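Local structure of Sqt1 (Chaetomium thermophilum, 4ZOY) at residues Ile8-Asp12 with Thr77-Pro81. The protein probably serves as a dedicated WD40-repeat chaperone in ribosome biogenesis, capturing a newly made ribosomal protein while it is still being translated. Numbering follows the deposited sequence.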
ATOM      1  N   ILE A   8      10.727  18.202   9.344  1.00 19.21           N
ATOM      2  CA  ILE A   8      12.065  18.338   9.921  1.00 18.58           C
ATOM      3  C   ILE A   8      13.139  18.141   8.853  1.00 19.95           C
ATOM      4  O   ILE A   8      14.323  18.377   9.092  1.00 22.78           O
ATOM      5  CB  ILE A   8      12.311  17.330  11.086  1.00 20.80           C
ATOM      6  CG1 ILE A   8      12.231  15.881  10.591  1.00 20.66           C
ATOM      7  CG2 ILE A   8      11.348  17.576  12.235  1.00 22.63           C
ATOM      8  CD1 ILE A   8      12.605  14.845  11.643  1.00 27.79           C
ATOM      9  N   ALA A   9      12.716  17.697   7.672  1.00 17.16           N
ATOM     10  CA  ALA A   9      13.601  17.544   6.527  1.00 17.59           C
ATOM     11  C   ALA A   9      12.756  17.420   5.281  1.00 17.29           C
ATOM     12  O   ALA A   9      11.553  17.163   5.344  1.00 16.33           O
ATOM     13  CB  ALA A   9      14.511  16.321   6.669  1.00 20.25           C
ATOM     14  N   TYR A  10      13.388  17.625   4.136  1.00 17.56           N
ATOM     15  CA  TYR A  10      12.683  17.540   2.876  1.00 17.37           C
ATOM     16  C   TYR A  10      13.618  17.118   1.771  1.00 20.12           C
ATOM     17  O   TYR A  10      14.845  17.184   1.904  1.00 20.82           O
ATOM     18  CB  TYR A  10      12.030  18.880   2.524  1.00 16.58           C
ATOM     19  CG  TYR A  10      13.017  19.956   2.130  1.00 19.48           C
ATOM     20  CD1 TYR A  10      13.744  20.639   3.087  1.00 19.67           C
ATOM     21  CD2 TYR A  10      13.203  20.294   0.798  1.00 23.59           C
ATOM     22  CE1 TYR A  10      14.650  21.630   2.726  1.00 21.91           C
ATOM     23  CE2 TYR A  10      14.098  21.284   0.431  1.00 25.62           C
ATOM     24  CZ  TYR A  10      14.819  21.944   1.403  1.00 26.94           C
ATOM     25  OH  TYR A  10      15.717  22.927   1.036  1.00 21.20           O
ATOM     26  N   PHE A  11      13.028  16.662   0.675  1.00 18.38           N
ATOM     27  CA  PHE A  11      13.784  16.391  -0.533  1.00 18.66           C
ATOM     28  C   PHE A  11      12.983  16.902  -1.711  1.00 22.04           C
ATOM     29  O   PHE A  11      11.839  16.496  -1.913  1.00 17.86           O
ATOM     30  CB  PHE A  11      14.079  14.901  -0.679  1.00 19.17           C
ATOM     31  CG  PHE A  11      14.681  14.537  -2.000  1.00 21.04           C
ATOM     32  CD1 PHE A  11      15.936  15.009  -2.357  1.00 22.74           C
ATOM     33  CD2 PHE A  11      14.000  13.721  -2.888  1.00 20.75           C
ATOM     34  CE1 PHE A  11      16.491  14.676  -3.583  1.00 26.68           C
ATOM     35  CE2 PHE A  11      14.550  13.382  -4.109  1.00 23.24           C
ATOM     36  CZ  PHE A  11      15.802  13.857  -4.458  1.00 24.03           C
ATOM     37  N   ASP A  12      13.570  17.812  -2.487  1.00 21.66           N
ATOM     38  CA  ASP A  12      12.838  18.436  -3.575  1.00 21.75           C
ATOM     39  C   ASP A  12      13.391  18.073  -4.954  1.00 18.11           C
ATOM     40  O   ASP A  12      13.060  18.734  -5.939  1.00 22.12           O
ATOM     41  CB  ASP A  12      12.836  19.960  -3.397  1.00 20.30           C
ATOM     42  CG  ASP A  12      14.215  20.561  -3.566  1.00 27.37           C
ATOM     43  OD1 ASP A  12      15.184  19.989  -3.026  1.00 26.13           O
ATOM     44  OD2 ASP A  12      14.330  21.594  -4.259  1.00 40.06           O
ATOM     45  N   THR A  77      18.622  19.740   6.817  1.00 50.05           N
ATOM     46  CA  THR A  77      17.191  19.773   6.549  1.00 31.44           C
ATOM     47  C   THR A  77      16.888  19.406   5.086  1.00 26.39           C
ATOM     48  O   THR A  77      15.914  18.724   4.818  1.00 23.32           O
ATOM     49  CB  THR A  77      16.585  21.159   6.911  1.00 38.93           C
ATOM     50  OG1 THR A  77      15.158  21.115   6.801  1.00 45.66           O
ATOM     51  CG2 THR A  77      17.139  22.270   6.025  1.00 38.83           C
ATOM     52  N   SER A  78      17.736  19.824   4.147  1.00 26.49           N
ATOM     53  CA  SER A  78      17.594  19.402   2.757  1.00 25.31           C
ATOM     54  C   SER A  78      18.345  18.088   2.544  1.00 25.25           C
ATOM     55  O   SER A  78      19.550  18.020   2.775  1.00 30.63           O
ATOM     56  CB  SER A  78      18.113  20.492   1.809  1.00 25.07           C
ATOM     57  OG  SER A  78      18.014  20.088   0.459  1.00 30.83           O
ATOM     58  N   LEU A  79      17.640  17.038   2.118  1.00 20.71           N
ATOM     59  CA  LEU A  79      18.256  15.714   2.003  1.00 21.97           C
ATOM     60  C   LEU A  79      18.981  15.517   0.684  1.00 18.49           C
ATOM     61  O   LEU A  79      18.526  15.986  -0.351  1.00 23.27           O
ATOM     62  CB  LEU A  79      17.202  14.618   2.156  1.00 23.50           C
ATOM     63  CG  LEU A  79      16.493  14.569   3.505  1.00 20.61           C
ATOM     64  CD1 LEU A  79      15.297  13.624   3.416  1.00 25.84           C
ATOM     65  CD2 LEU A  79      17.454  14.134   4.602  1.00 24.89           C
ATOM     66  N   ASN A  80      20.095  14.796   0.728  1.00 23.19           N
ATOM     67  CA  ASN A  80      20.820  14.449  -0.486  1.00 27.90           C
ATOM     68  C   ASN A  80      20.733  12.956  -0.769  1.00 24.02           C
ATOM     69  O   ASN A  80      21.018  12.140   0.104  1.00 27.92           O
ATOM     70  CB  ASN A  80      22.284  14.887  -0.383  1.00 31.45           C
ATOM     71  CG  ASN A  80      22.425  16.378  -0.151  1.00 33.77           C
ATOM     72  OD1 ASN A  80      22.101  17.184  -1.021  1.00 39.04           O
ATOM     73  ND2 ASN A  80      22.911  16.753   1.026  1.00 38.11           N
ATOM     74  N   PRO A  81      20.335  12.595  -1.996  1.00 24.54           N
ATOM     75  CA  PRO A  81      20.148  11.172  -2.310  1.00 23.97           C
ATOM     76  C   PRO A  81      21.435  10.370  -2.244  1.00 30.15           C
ATOM     77  O   PRO A  81      22.521  10.892  -2.511  1.00 27.50           O
ATOM     78  CB  PRO A  81      19.610  11.189  -3.743  1.00 21.61           C
ATOM     79  CG  PRO A  81      19.098  12.565  -3.959  1.00 29.79           C
ATOM     80  CD  PRO A  81      19.961  13.462  -3.122  1.00 24.13           C
TER
HETATM   81  O   HOH W   1      16.665  18.144  -1.023  1.00 27.54           O
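Tyr10 lies with one ring face over the backbone of Ser78. The CA of Ser78 sits 4.1 Å from the ring centroid, a CH-pi contact 27° off the ring normal. CB of Tyr10 starts out pointing away from segment 77-81, but CG stands between the backbone N and carbonyl carbon (chi1 71°), which brings the phenol back over that segment. Its OH ends 3.5 Å from CB of Ser78.

Two hydrogen bonds hold the backbone N-H and C=O of Tyr10. Its N donates to O of Thr77 and its O accepts from N of Leu79, both at 2.8 Å. This is a single parallel bridge between Tyr10 and Ser78.

Phe11 leaves the strand on the other side from Tyr10. With CG anti to the backbone N (chi1 172°), its ring runs toward Pro81. O of Leu79 meets the ring at its edge, 3.4 Å from CD1 of Phe11. The side chains of Phe11 and Pro81 cross at about a right angle, with CE1 of Phe11 3.4 Å from CG of Pro81. Tyr48 packs edge-to-face with Phe11. Leu79 sets its CG 4.1 Å from CB of Ala9, a buried apolar contact.

On the more exposed side, one water joins Ser78 OG, Asp12 OD1 and Leu79 O. It donates to the last two.

Strand 9-11 also pairs with strand 478-482, as the outer strand of the C-terminal blade. Segment 77-81 leads into the outer strand, 83-85, of the next blade. The contact thus ties the closing strand of the Velcro to the first blade of an eight-bladed WD40 beta-propeller.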